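Local atomic coordinates of 16S rRNA methylase (Uncultured bacterium, PDB entry 7JLZ), a protein that probably transfers a methyl group to N1 of adenine 1408 in the 16S rRNA of the 30S ribosomal subunit, a modification linked to aminoglycoside resistance. Residues V27-G32 with S122-S127; I133-S138 with L149-L154; T162-F167 with L172-F177. All coordinates share one frame; numbering follows the deposited sequence. Where two conformers were deposited one is given.

Contact 1: V27-G32 with S122-S127; sequences VEVDLG and SNILKS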
ATOM      1  N   VAL A  27      10.915  -3.327  -6.621  1.00 27.52           N
ATOM      2  CA  VAL A  27      10.175  -2.094  -6.390  1.00 30.08           C
ATOM      3  C   VAL A  27       8.900  -2.450  -5.642  1.00 27.88           C
ATOM      4  O   VAL A  27       8.222  -3.425  -5.990  1.00 27.84           O
ATOM      5  CB  VAL A  27       9.857  -1.363  -7.707  1.00 30.15           C
ATOM      6  CG1 VAL A  27       8.974  -0.145  -7.456  1.00 25.44           C
ATOM      7  CG2 VAL A  27      11.146  -0.965  -8.416  1.00 30.61           C
ATOM      8  N   GLU A  28       8.600  -1.689  -4.591  1.00 24.49           N
ATOM      9  CA  GLU A  28       7.381  -1.866  -3.821  1.00 25.14           C
ATOM     10  C   GLU A  28       6.618  -0.550  -3.773  1.00 29.23           C
ATOM     11  O   GLU A  28       7.199   0.504  -3.495  1.00 26.54           O
ATOM     12  CB  GLU A  28       7.682  -2.353  -2.396  1.00 24.46           C
ATOM     13  CG  GLU A  28       6.413  -2.427  -1.540  1.00 25.69           C
ATOM     14  CD  GLU A  28       6.631  -3.141  -0.221  1.00 28.08           C
ATOM     15  OE1 GLU A  28       7.476  -4.055  -0.170  1.00 32.28           O
ATOM     16  OE2 GLU A  28       5.945  -2.770   0.768  1.00 33.72           O
ATOM     17  N   VAL A  29       5.321  -0.606  -4.060  1.00 25.83           N
ATOM     18  CA  VAL A  29       4.439   0.553  -3.968  1.00 22.81           C
ATOM     19  C   VAL A  29       3.555   0.366  -2.745  1.00 24.75           C
ATOM     20  O   VAL A  29       2.955  -0.701  -2.575  1.00 25.97           O
ATOM     21  CB  VAL A  29       3.594   0.719  -5.245  1.00 22.67           C
ATOM     22  CG1 VAL A  29       2.525   1.783  -5.051  1.00 26.42           C
ATOM     23  CG2 VAL A  29       4.524   1.027  -6.444  1.00 22.16           C
ATOM     24  N   ASP A  30       3.448   1.409  -1.922  1.00 20.60           N
ATOM     25  CA  ASP A  30       2.767   1.348  -0.625  1.00 23.81           C
ATOM     26  C   ASP A  30       1.644   2.377  -0.583  1.00 26.23           C
ATOM     27  O   ASP A  30       1.901   3.583  -0.655  1.00 24.43           O
ATOM     28  CB  ASP A  30       3.764   1.604   0.504  1.00 25.98           C
ATOM     29  CG  ASP A  30       4.807   0.534   0.586  1.00 27.96           C
ATOM     30  OD1 ASP A  30       4.410  -0.645   0.603  1.00 27.98           O
ATOM     31  OD2 ASP A  30       6.011   0.851   0.599  1.00 31.67           O
ATOM     32  N   LEU A  31       0.406   1.905  -0.444  1.00 22.78           N
ATOM     33  CA  LEU A  31      -0.768   2.762  -0.413  1.00 20.00           C
ATOM     34  C   LEU A  31      -1.411   2.688   0.956  1.00 23.75           C
ATOM     35  O   LEU A  31      -1.438   1.619   1.571  1.00 25.38           O
ATOM     36  CB  LEU A  31      -1.803   2.329  -1.454  1.00 24.47           C
ATOM     37  CG  LEU A  31      -1.284   2.079  -2.859  1.00 23.67           C
ATOM     38  CD1 LEU A  31      -2.447   1.679  -3.752  1.00 21.70           C
ATOM     39  CD2 LEU A  31      -0.606   3.348  -3.349  1.00 23.72           C
ATOM     40  N   GLY A  32      -1.946   3.813   1.418  1.00 23.29           N
ATOM     41  CA  GLY A  32      -2.655   3.817   2.685  1.00 21.84           C
ATOM     42  C   GLY A  32      -1.777   3.920   3.912  1.00 23.54           C
ATOM     43  O   GLY A  32      -2.208   3.524   5.004  1.00 24.69           O
ATOM     44  N   SER A 122      -4.264  -4.577 -10.139  1.00 34.90           N
ATOM     45  CA  SER A 122      -3.529  -5.456 -11.038  0.58 38.19           C
ATOM     46  C   SER A 122      -2.642  -4.665 -11.989  1.00 35.61           C
ATOM     47  O   SER A 122      -1.585  -5.151 -12.393  1.00 45.26           O
ATOM     48  CB  SER A 122      -4.501  -6.341 -11.816  0.58 41.01           C
ATOM     49  OG  SER A 122      -3.946  -7.628 -12.016  0.58 42.01           O
ATOM     50  N   ASN A 123      -3.041  -3.442 -12.344  1.00 33.77           N
ATOM     51  CA  ASN A 123      -2.266  -2.678 -13.316  1.00 32.87           C
ATOM     52  C   ASN A 123      -1.052  -1.989 -12.704  1.00 31.99           C
ATOM     53  O   ASN A 123      -0.129  -1.635 -13.438  1.00 32.75           O
ATOM     54  CB  ASN A 123      -3.162  -1.664 -14.031  1.00 32.10           C
ATOM     55  CG  ASN A 123      -4.030  -2.322 -15.101  1.00 43.03           C
ATOM     56  OD1 ASN A 123      -4.128  -3.547 -15.165  1.00 47.28           O
ATOM     57  ND2 ASN A 123      -4.645  -1.519 -15.943  1.00 48.62           N
ATOM     58  N   ILE A 124      -1.020  -1.784 -11.384  1.00 26.66           N
ATOM     59  CA  ILE A 124       0.226  -1.352 -10.769  1.00 23.13           C
ATOM     60  C   ILE A 124       1.254  -2.484 -10.785  1.00 27.00           C
ATOM     61  O   ILE A 124       2.459  -2.246 -10.942  1.00 27.78           O
ATOM     62  CB  ILE A 124      -0.059  -0.861  -9.332  1.00 24.86           C
ATOM     63  CG1 ILE A 124      -0.872   0.438  -9.358  1.00 25.33           C
ATOM     64  CG2 ILE A 124       1.250  -0.676  -8.530  1.00 28.86           C
ATOM     65  CD1 ILE A 124      -1.430   0.832  -7.963  1.00 27.14           C
ATOM     66  N   LEU A 125       0.798  -3.726 -10.650  1.00 28.33           N
ATOM     67  CA  LEU A 125       1.689  -4.858 -10.436  1.00 29.95           C
ATOM     68  C   LEU A 125       2.323  -5.341 -11.732  1.00 33.17           C
ATOM     69  O   LEU A 125       1.679  -5.356 -12.783  1.00 36.45           O
ATOM     70  CB  LEU A 125       0.919  -6.020  -9.808  1.00 35.14           C
ATOM     71  CG  LEU A 125       0.631  -5.886  -8.324  1.00 34.28           C
ATOM     72  CD1 LEU A 125      -0.357  -6.953  -7.889  1.00 37.39           C
ATOM     73  CD2 LEU A 125       1.941  -6.026  -7.585  1.00 35.49           C
ATOM     74  N   LYS A 126       3.581  -5.776 -11.637  1.00 34.56           N
ATOM     75  CA  LYS A 126       4.177  -6.589 -12.688  1.00 33.71           C
ATOM     76  C   LYS A 126       3.488  -7.950 -12.722  1.00 31.87           C
ATOM     77  O   LYS A 126       2.841  -8.361 -11.750  1.00 35.74           O
ATOM     78  CB  LYS A 126       5.672  -6.778 -12.444  1.00 35.29           C
ATOM     79  CG  LYS A 126       6.496  -5.513 -12.411  1.00 38.84           C
ATOM     80  CD  LYS A 126       7.957  -5.882 -12.310  1.00 47.34           C
ATOM     81  CE  LYS A 126       8.860  -4.695 -12.517  1.00 53.61           C
ATOM     82  NZ  LYS A 126      10.287  -5.120 -12.484  1.00 57.99           N
ATOM     83  N   SER A 127       3.677  -8.677 -13.831  1.00 41.63           N
ATOM     84  CA  SER A 127       2.913  -9.905 -14.049  1.00 38.75           C
ATOM     85  C   SER A 127       3.069 -10.885 -12.890  1.00 43.72           C
ATOM     86  O   SER A 127       2.085 -11.474 -12.425  1.00 44.82           O
ATOM     87  CB  SER A 127       3.321 -10.550 -15.375  1.00 48.04           C
ATOM     88  OG  SER A 127       4.708 -10.834 -15.405  1.00 55.67           O
TER
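Ile124 meets Val29 and Leu31 with its two branches. Val29 and Leu31 lie on the same face of strand 26-31, and Ile124 is the last residue of helix 120-124. All three side chains leave their backbones toward the other segment. The CG2 methyl of Ile124 comes up to Val29, with CG2 to CG2 at 4.2 Å. It also comes close to the other methyl of the valine, Val29 CG1, at 4.4 Å, so it faces the fork of that side chain. The longer branch of Ile124 goes to the leucine. Its CD1 ends 4.4 Å from Leu31 CD1, a loose contact of methyl with methyl.

With chi1 at -68°, Ile124 CG1 lies beside its N and anti to the carbonyl carbon, and CG2 lies anti to N. This aims CG2 at Val29 and carries CD1, at the end of the extended branch, to Leu31. Leu31 is also extended out to CD1. Its other methyl, Leu31 CD2, turns back along the strand to within 3.9 Å of Val29 CG1. The two strand residues thus present one joined apolar surface. No hydrogen bond crosses the contact.

The helix stops at this point. Leu125 is the first residue to leave helical angles, and its N makes a weak bond to Ser122 O at 3.3 Å. Ser122 O and Leu125 O both accept from Lys211, which ties the turn to the end of strand 205-211.

Strand 26-31 is an inner strand of the sheet, flanked by 49-55 and 94-100. Ile124 also packs on Phe86 and Leu91, while Val29 and Leu31 touch Ile54. On the other face of the strand, Glu28 and Asp30 meet Tyr38 of helix 37-45. The connection from 94-100 to 129-135 and helix 37-45 cover opposite faces, as in Rossmann-like methyltransferases.

Contact 2: I133-S138 with L149-L154; sequences IVLGYS and LELENL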
ATOM      1  N   ILE A 133      -2.685  -6.879   1.348  1.00 29.00           N
ATOM      2  CA  ILE A 133      -3.756  -5.994   1.783  1.00 27.44           C
ATOM      3  C   ILE A 133      -3.901  -6.166   3.283  1.00 24.68           C
ATOM      4  O   ILE A 133      -4.115  -7.284   3.765  1.00 29.12           O
ATOM      5  CB  ILE A 133      -5.085  -6.286   1.064  1.00 30.19           C
ATOM      6  CG1 ILE A 133      -4.937  -6.076  -0.440  1.00 28.61           C
ATOM      7  CG2 ILE A 133      -6.188  -5.388   1.589  1.00 31.17           C
ATOM      8  CD1 ILE A 133      -6.237  -6.261  -1.210  1.00 35.06           C
ATOM      9  N   VAL A 134      -3.759  -5.068   4.012  1.00 25.35           N
ATOM     10  CA  VAL A 134      -3.942  -5.050   5.456  1.00 27.36           C
ATOM     11  C   VAL A 134      -5.341  -4.522   5.728  1.00 30.73           C
ATOM     12  O   VAL A 134      -5.697  -3.432   5.269  1.00 29.03           O
ATOM     13  CB  VAL A 134      -2.872  -4.187   6.139  1.00 26.67           C
ATOM     14  CG1 VAL A 134      -3.162  -4.050   7.641  1.00 29.91           C
ATOM     15  CG2 VAL A 134      -1.482  -4.789   5.899  1.00 27.68           C
ATOM     16  N   LEU A 135      -6.140  -5.301   6.458  1.00 33.98           N
ATOM     17  CA  LEU A 135      -7.537  -4.995   6.717  1.00 34.99           C
ATOM     18  C   LEU A 135      -7.749  -4.756   8.204  1.00 37.71           C
ATOM     19  O   LEU A 135      -7.087  -5.367   9.053  1.00 36.44           O
ATOM     20  CB  LEU A 135      -8.462  -6.136   6.261  1.00 39.86           C
ATOM     21  CG  LEU A 135      -8.650  -6.355   4.759  1.00 47.98           C
ATOM     22  CD1 LEU A 135      -9.590  -7.527   4.484  1.00 49.47           C
ATOM     23  CD2 LEU A 135      -9.191  -5.093   4.138  1.00 51.05           C
ATOM     24  N   GLY A 136      -8.684  -3.860   8.507  1.00 36.40           N
ATOM     25  CA  GLY A 136      -9.100  -3.629   9.877  1.00 37.51           C
ATOM     26  C   GLY A 136      -9.205  -2.165  10.266  1.00 36.27           C
ATOM     27  O   GLY A 136      -9.855  -1.839  11.266  1.00 42.69           O
ATOM     28  N   TYR A 137      -8.582  -1.273   9.486  1.00 39.94           N
ATOM     29  CA  TYR A 137      -8.598   0.154   9.813  1.00 42.69           C
ATOM     30  C   TYR A 137      -9.867   0.858   9.341  1.00 50.17           C
ATOM     31  O   TYR A 137     -10.307   1.816   9.991  1.00 52.23           O
ATOM     32  CB  TYR A 137      -7.382   0.860   9.210  1.00 40.03           C
ATOM     33  CG  TYR A 137      -6.060   0.580   9.900  1.00 40.99           C
ATOM     34  CD1 TYR A 137      -5.701   1.248  11.065  1.00 41.83           C
ATOM     35  CD2 TYR A 137      -5.166  -0.341   9.376  1.00 39.34           C
ATOM     36  CE1 TYR A 137      -4.493   1.004  11.687  1.00 39.46           C
ATOM     37  CE2 TYR A 137      -3.950  -0.592   9.993  1.00 39.58           C
ATOM     38  CZ  TYR A 137      -3.622   0.083  11.153  1.00 42.74           C
ATOM     39  OH  TYR A 137      -2.417  -0.169  11.775  1.00 45.05           O
ATOM     40  N   SER A 138     -10.453   0.420   8.220  1.00 51.79           N
ATOM     41  CA  SER A 138     -11.630   1.081   7.661  1.00 54.12           C
ATOM     42  C   SER A 138     -12.752   1.166   8.689  1.00 58.70           C
ATOM     43  O   SER A 138     -12.843   0.354   9.616  1.00 57.81           O
ATOM     44  CB  SER A 138     -12.131   0.334   6.421  1.00 52.98           C
ATOM     45  OG  SER A 138     -11.192   0.389   5.367  1.00 53.38           O
ATOM     46  N   LEU A 149     -16.152  -7.731   5.851  1.00 71.90           N
ATOM     47  CA  LEU A 149     -15.680  -9.107   5.926  1.00 67.98           C
ATOM     48  C   LEU A 149     -15.596  -9.539   7.383  1.00 68.75           C
ATOM     49  O   LEU A 149     -15.072  -8.806   8.226  1.00 66.58           O
ATOM     50  CB  LEU A 149     -14.310  -9.248   5.264  1.00 60.85           C
ATOM     51  CG  LEU A 149     -14.249  -9.198   3.741  1.00 55.64           C
ATOM     52  CD1 LEU A 149     -12.802  -9.127   3.291  1.00 54.66           C
ATOM     53  CD2 LEU A 149     -14.944 -10.408   3.138  1.00 56.24           C
ATOM     54  N   GLU A 150     -16.107 -10.733   7.675  1.00 70.89           N
ATOM     55  CA  GLU A 150     -16.106 -11.286   9.030  1.00 76.16           C
ATOM     56  C   GLU A 150     -14.986 -12.323   9.116  1.00 72.20           C
ATOM     57  O   GLU A 150     -15.178 -13.504   8.821  1.00 73.66           O
ATOM     58  CB  GLU A 150     -17.470 -11.878   9.369  1.00 83.29           C
ATOM     59  CG  GLU A 150     -18.546 -10.843   9.699  1.00 88.31           C
ATOM     60  CD  GLU A 150     -18.533 -10.424  11.163  1.00 93.35           C
ATOM     61  OE1 GLU A 150     -17.939  -9.372  11.487  1.00 92.71           O
ATOM     62  OE2 GLU A 150     -19.110 -11.159  11.995  1.00 96.56           O
ATOM     63  N   LEU A 151     -13.805 -11.867   9.543  1.00 60.59           N
ATOM     64  CA  LEU A 151     -12.591 -12.675   9.540  1.00 48.82           C
ATOM     65  C   LEU A 151     -12.183 -13.187  10.916  1.00 49.75           C
ATOM     66  O   LEU A 151     -11.199 -13.930  11.013  1.00 47.86           O
ATOM     67  CB  LEU A 151     -11.442 -11.868   8.938  1.00 42.64           C
ATOM     68  CG  LEU A 151     -11.700 -11.373   7.519  1.00 42.56           C
ATOM     69  CD1 LEU A 151     -10.602 -10.424   7.067  1.00 40.90           C
ATOM     70  CD2 LEU A 151     -11.819 -12.561   6.569  1.00 43.26           C
ATOM     71  N   GLU A 152     -12.918 -12.828  11.974  1.00 44.50           N
ATOM     72  CA  GLU A 152     -12.484 -13.133  13.338  1.00 54.19           C
ATOM     73  C   GLU A 152     -12.383 -14.635  13.571  1.00 54.12           C
ATOM     74  O   GLU A 152     -11.459 -15.113  14.245  1.00 55.64           O
ATOM     75  CB  GLU A 152     -13.456 -12.507  14.345  1.00 65.55           C
ATOM     76  CG  GLU A 152     -13.609 -10.976  14.262  1.00 76.81           C
ATOM     77  CD  GLU A 152     -14.446 -10.500  13.071  1.00 80.75           C
ATOM     78  OE1 GLU A 152     -15.489 -11.124  12.770  1.00 82.56           O
ATOM     79  OE2 GLU A 152     -14.051  -9.498  12.434  1.00 78.08           O
ATOM     80  N   ASN A 153     -13.333 -15.394  13.040  1.00 44.33           N
ATOM     81  CA  ASN A 153     -13.420 -16.829  13.270  1.00 43.75           C
ATOM     82  C   ASN A 153     -13.522 -17.534  11.920  1.00 41.61           C
ATOM     83  O   ASN A 153     -14.488 -18.235  11.619  1.00 51.34           O
ATOM     84  CB  ASN A 153     -14.604 -17.142  14.174  1.00 51.85           C
ATOM     85  CG  ASN A 153     -14.458 -16.515  15.543  1.00 60.17           C
ATOM     86  OD1 ASN A 153     -14.928 -15.402  15.785  1.00 66.55           O
ATOM     87  ND2 ASN A 153     -13.790 -17.221  16.446  1.00 59.38           N
ATOM     88  N   LEU A 154     -12.484 -17.338  11.110  1.00 39.74           N
ATOM     89  CA  LEU A 154     -12.502 -17.758   9.717  1.00 40.13           C
ATOM     90  C   LEU A 154     -12.744 -19.258   9.604  1.00 41.99           C
ATOM     91  O   LEU A 154     -12.127 -20.060  10.313  1.00 46.35           O
ATOM     92  CB  LEU A 154     -11.184 -17.383   9.047  1.00 37.39           C
ATOM     93  CG  LEU A 154     -11.122 -17.796   7.574  1.00 43.82           C
ATOM     94  CD1 LEU A 154     -12.027 -16.906   6.734  1.00 44.52           C
ATOM     95  CD2 LEU A 154      -9.696 -17.787   7.047  1.00 41.61           C
TER
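Leu135 places one methyl, CD1, against the ends of two loop leucines. Leu149 CD1 is 3.8 Å from Leu135 CD1, and Leu151 CD1 is 4.0 Å from it. Each of the three side chains touches with the same branch.

They also share one conformation. In each leucine CG sits beside the backbone N and opposite the carbonyl carbon, and CD1 runs on as the extended end of the chain. For Leu135 chi1 is -71° and chi2 is 180°, which sends CD1 outward from the strand as far as the side chain allows. The differences lie in approach. Leu149 comes at a slant to Leu135, whereas Leu151 comes at about a right angle. The two loop methyls are also near each other, with Leu149 CD1 to Leu151 CD1 at 4.6 Å. The three CD1 atoms therefore form a small triangle.

Leu135 ends strand 129-135, and Gly136 turns the chain away at a positive phi of 134°. Segment 149-154 has no regular helix or strand, and follows the unmodelled residues 142-147. It belongs to the connection that leads to helix 156-168, and the contact packs it back against the C-terminal end of strand 129-135. Glu150 N is hydrogen-bonded to Tyr158 OH. Leu149 packs on Ile166 and Leu151 on Val163, both of helix 156-168. Leu151 also touches Tyr205 and Phe177.

The contact is purely apolar. No hydrogen bond or charge crosses it, and the two segments bury only 86 Å² between them. Dispersion and the exclusion of water hold the methyls together, with no directional bond to fix their register.

Contact 3: T162-F167 with L172-F177; sequences TVIPIF and LHLTEF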
ATOM      1  N   THR A 162     -16.956 -16.566   0.291  1.00 44.73           N
ATOM      2  CA  THR A 162     -17.049 -15.117   0.403  1.00 39.77           C
ATOM      3  C   THR A 162     -15.710 -14.438   0.174  1.00 43.87           C
ATOM      4  O   THR A 162     -15.593 -13.570  -0.701  1.00 44.18           O
ATOM      5  CB  THR A 162     -17.605 -14.714   1.769  1.00 40.15           C
ATOM      6  OG1 THR A 162     -18.940 -15.216   1.902  1.00 48.59           O
ATOM      7  CG2 THR A 162     -17.599 -13.186   1.912  1.00 44.00           C
ATOM      8  N   VAL A 163     -14.690 -14.818   0.945  1.00 36.64           N
ATOM      9  CA  VAL A 163     -13.430 -14.081   0.903  1.00 35.32           C
ATOM     10  C   VAL A 163     -12.768 -14.224  -0.459  1.00 35.30           C
ATOM     11  O   VAL A 163     -12.485 -13.232  -1.131  1.00 35.51           O
ATOM     12  CB  VAL A 163     -12.489 -14.534   2.030  1.00 37.96           C
ATOM     13  CG1 VAL A 163     -11.189 -13.741   1.957  1.00 37.21           C
ATOM     14  CG2 VAL A 163     -13.160 -14.323   3.367  1.00 36.36           C
ATOM     15  N   ILE A 164     -12.507 -15.462  -0.883  1.00 37.30           N
ATOM     16  CA  ILE A 164     -11.785 -15.664  -2.139  1.00 41.45           C
ATOM     17  C   ILE A 164     -12.530 -15.062  -3.326  1.00 38.42           C
ATOM     18  O   ILE A 164     -11.891 -14.359  -4.131  1.00 39.30           O
ATOM     19  CB  ILE A 164     -11.446 -17.156  -2.321  1.00 42.39           C
ATOM     20  CG1 ILE A 164     -10.357 -17.582  -1.330  1.00 39.11           C
ATOM     21  CG2 ILE A 164     -10.987 -17.439  -3.744  1.00 44.86           C
ATOM     22  CD1 ILE A 164     -10.227 -19.102  -1.181  1.00 45.86           C
ATOM     23  N   PRO A 165     -13.851 -15.251  -3.494  1.00 40.78           N
ATOM     24  CA  PRO A 165     -14.517 -14.664  -4.678  1.00 42.39           C
ATOM     25  C   PRO A 165     -14.465 -13.146  -4.732  1.00 46.74           C
ATOM     26  O   PRO A 165     -14.332 -12.580  -5.825  1.00 44.69           O
ATOM     27  CB  PRO A 165     -15.965 -15.169  -4.555  1.00 44.55           C
ATOM     28  CG  PRO A 165     -15.887 -16.388  -3.699  1.00 47.48           C
ATOM     29  CD  PRO A 165     -14.778 -16.108  -2.725  1.00 41.12           C
ATOM     30  N   ILE A 166     -14.577 -12.469  -3.582  1.00 44.89           N
ATOM     31  CA  ILE A 166     -14.523 -11.006  -3.573  1.00 40.92           C
ATOM     32  C   ILE A 166     -13.250 -10.509  -4.241  1.00 38.60           C
ATOM     33  O   ILE A 166     -13.261  -9.523  -4.991  1.00 42.40           O
ATOM     34  CB  ILE A 166     -14.645 -10.479  -2.131  1.00 42.00           C
ATOM     35  CG1 ILE A 166     -16.106 -10.517  -1.679  1.00 48.15           C
ATOM     36  CG2 ILE A 166     -14.076  -9.075  -2.016  1.00 45.41           C
ATOM     37  CD1 ILE A 166     -16.305 -10.260  -0.207  1.00 49.73           C
ATOM     38  N   PHE A 167     -12.132 -11.181  -3.990  1.00 36.43           N
ATOM     39  CA  PHE A 167     -10.860 -10.703  -4.505  1.00 37.39           C
ATOM     40  C   PHE A 167     -10.532 -11.262  -5.879  1.00 39.75           C
ATOM     41  O   PHE A 167      -9.825 -10.605  -6.652  1.00 44.27           O
ATOM     42  CB  PHE A 167      -9.748 -11.033  -3.514  1.00 34.89           C
ATOM     43  CG  PHE A 167      -9.823 -10.223  -2.262  1.00 33.42           C
ATOM     44  CD1 PHE A 167      -9.444  -8.893  -2.272  1.00 33.07           C
ATOM     45  CD2 PHE A 167     -10.296 -10.775  -1.084  1.00 35.20           C
ATOM     46  CE1 PHE A 167      -9.510  -8.123  -1.117  1.00 30.82           C
ATOM     47  CE2 PHE A 167     -10.367 -10.014   0.077  1.00 35.51           C
ATOM     48  CZ  PHE A 167      -9.974  -8.689   0.054  1.00 34.08           C
ATOM     49  N   LEU A 172      -7.269 -11.068  -8.239  1.00 41.47           N
ATOM     50  CA  LEU A 172      -6.331 -11.405  -7.179  1.00 39.89           C
ATOM     51  C   LEU A 172      -6.645 -12.793  -6.655  1.00 37.58           C
ATOM     52  O   LEU A 172      -7.781 -13.066  -6.261  1.00 39.55           O
ATOM     53  CB  LEU A 172      -6.393 -10.385  -6.039  1.00 34.22           C
ATOM     54  CG  LEU A 172      -5.951  -8.972  -6.436  1.00 35.67           C
ATOM     55  CD1 LEU A 172      -6.246  -7.985  -5.316  1.00 35.58           C
ATOM     56  CD2 LEU A 172      -4.470  -8.966  -6.821  1.00 36.89           C
ATOM     57  N   HIS A 173      -5.639 -13.661  -6.651  1.00 35.83           N
ATOM     58  CA  HIS A 173      -5.772 -15.008  -6.117  1.00 35.22           C
ATOM     59  C   HIS A 173      -5.115 -15.074  -4.742  1.00 36.74           C
ATOM     60  O   HIS A 173      -3.922 -14.796  -4.609  1.00 35.48           O
ATOM     61  CB  HIS A 173      -5.146 -16.017  -7.075  1.00 36.61           C
ATOM     62  CG  HIS A 173      -5.120 -17.398  -6.531  1.00 44.14           C
ATOM     63  ND1 HIS A 173      -4.004 -17.937  -5.931  1.00 44.32           N
ATOM     64  CD2 HIS A 173      -6.081 -18.349  -6.474  1.00 49.89           C
ATOM     65  CE1 HIS A 173      -4.278 -19.165  -5.535  1.00 46.02           C
ATOM     66  NE2 HIS A 173      -5.530 -19.441  -5.850  1.00 51.72           N
ATOM     67  N   LEU A 174      -5.894 -15.440  -3.724  1.00 36.87           N
ATOM     68  CA  LEU A 174      -5.399 -15.409  -2.351  1.00 34.63           C
ATOM     69  C   LEU A 174      -4.369 -16.511  -2.120  1.00 35.32           C
ATOM     70  O   LEU A 174      -4.614 -17.685  -2.425  1.00 37.82           O
ATOM     71  CB  LEU A 174      -6.561 -15.563  -1.376  1.00 33.81           C
ATOM     72  CG  LEU A 174      -6.185 -15.602   0.112  1.00 37.99           C
ATOM     73  CD1 LEU A 174      -5.825 -14.210   0.586  1.00 38.82           C
ATOM     74  CD2 LEU A 174      -7.292 -16.213   0.960  1.00 41.17           C
ATOM     75  N   THR A 175      -3.214 -16.133  -1.572  1.00 32.01           N
ATOM     76  CA  THR A 175      -2.172 -17.085  -1.231  1.00 33.90           C
ATOM     77  C   THR A 175      -1.881 -17.170   0.259  1.00 32.79           C
ATOM     78  O   THR A 175      -1.374 -18.202   0.708  1.00 34.47           O
ATOM     79  CB  THR A 175      -0.860 -16.748  -1.960  1.00 34.82           C
ATOM     80  OG1 THR A 175      -0.357 -15.488  -1.507  1.00 34.60           O
ATOM     81  CG2 THR A 175      -1.070 -16.699  -3.474  1.00 37.21           C
ATOM     82  N   GLU A 176      -2.177 -16.124   1.029  1.00 31.33           N
ATOM     83  CA  GLU A 176      -1.897 -16.125   2.455  1.00 32.00           C
ATOM     84  C   GLU A 176      -2.955 -15.302   3.169  1.00 28.33           C
ATOM     85  O   GLU A 176      -3.447 -14.294   2.641  1.00 30.79           O
ATOM     86  CB  GLU A 176      -0.518 -15.547   2.777  1.00 42.30           C
ATOM     87  CG  GLU A 176       0.661 -16.338   2.263  1.00 50.92           C
ATOM     88  CD  GLU A 176       1.954 -15.932   2.940  1.00 58.19           C
ATOM     89  OE1 GLU A 176       1.884 -15.358   4.045  1.00 60.08           O
ATOM     90  OE2 GLU A 176       3.035 -16.189   2.369  1.00 61.79           O
ATOM     91  N   PHE A 177      -3.265 -15.719   4.396  1.00 31.84           N
ATOM     92  CA  PHE A 177      -4.142 -14.961   5.277  1.00 32.26           C
ATOM     93  C   PHE A 177      -3.622 -15.115   6.692  1.00 32.73           C
ATOM     94  O   PHE A 177      -3.228 -16.212   7.081  1.00 35.61           O
ATOM     95  CB  PHE A 177      -5.593 -15.458   5.211  1.00 37.50           C
ATOM     96  CG  PHE A 177      -6.473 -14.927   6.314  1.00 44.05           C
ATOM     97  CD1 PHE A 177      -7.134 -13.723   6.172  1.00 45.67           C
ATOM     98  CD2 PHE A 177      -6.646 -15.648   7.491  1.00 47.66           C
ATOM     99  CE1 PHE A 177      -7.941 -13.237   7.187  1.00 43.35           C
ATOM    100  CE2 PHE A 177      -7.451 -15.165   8.505  1.00 49.78           C
ATOM    101  CZ  PHE A 177      -8.099 -13.957   8.347  1.00 46.54           C
TER
HETATM  102  O   HOH W   1      -8.946 -14.521  -3.974  1.00 36.26           O
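Phe167 O accepts a hydrogen bond from Leu172 N, closing the turn between helix 156-168 and strand 172-179. The N to O distance is 3.0 Å, and the N-H points at the oxygen with an angle of 152°. The donor is tilted 34° from the carbonyl plane. Beside this bond the two side chains start close together, with Phe167 CB and Leu172 CB 4.2 Å apart.

One turn back along the helix, Ile164 CG1 meets Leu174 CD2 at 4.1 Å, the side chains crossing at about a right angle. In Leu174, CG anti to N (chi1 178°) brings CD2 onto Ile164. A water bridges the two backbones. It donates to Ile164 O and to Leu172 O, each at 3.0 Å, and accepts a weak bond from Leu174 N.

Further out, the Phe167 ring has Ile166 CG2 over one face and meets the ring of Phe209. Leu172 and Leu174 touch Phe209 too. The strand pairs with strand 205-211, where Thr175 and Glu176 form a classic beta bulge opposite Lys208.

Pro165 has no N-H to give to the preceding turn, and the helix kinks there. Polar and apolar work are thus divided: one direct bond and one bridging water satisfy backbone groups, while the side chains join helix to strand by dispersion.

In the fold
The contacts follow one another along the chain in numerical order. All reach the same seven-stranded mixed sheet, whose strand order 3-2-1-4-5-7-6 is that of class I, Rossmann-like methyltransferases. Contact 1 lies on an inner strand, its centre about 21 Å from that of contact 2 and about 17 Å from that of contact 3. Contacts 2 and 3 have centres about 12 Å apart and touch through Ile133 and Phe167, and Leu154 and Phe177. They belong to one beta-alpha-beta crossover, from strand 129-135 through helix 156-168 to edge strand 172-179, and share a continuous apolar core. Contact 1 thus packs a helix end on the sheet, while contacts 2 and 3 fasten the crossover at its edge.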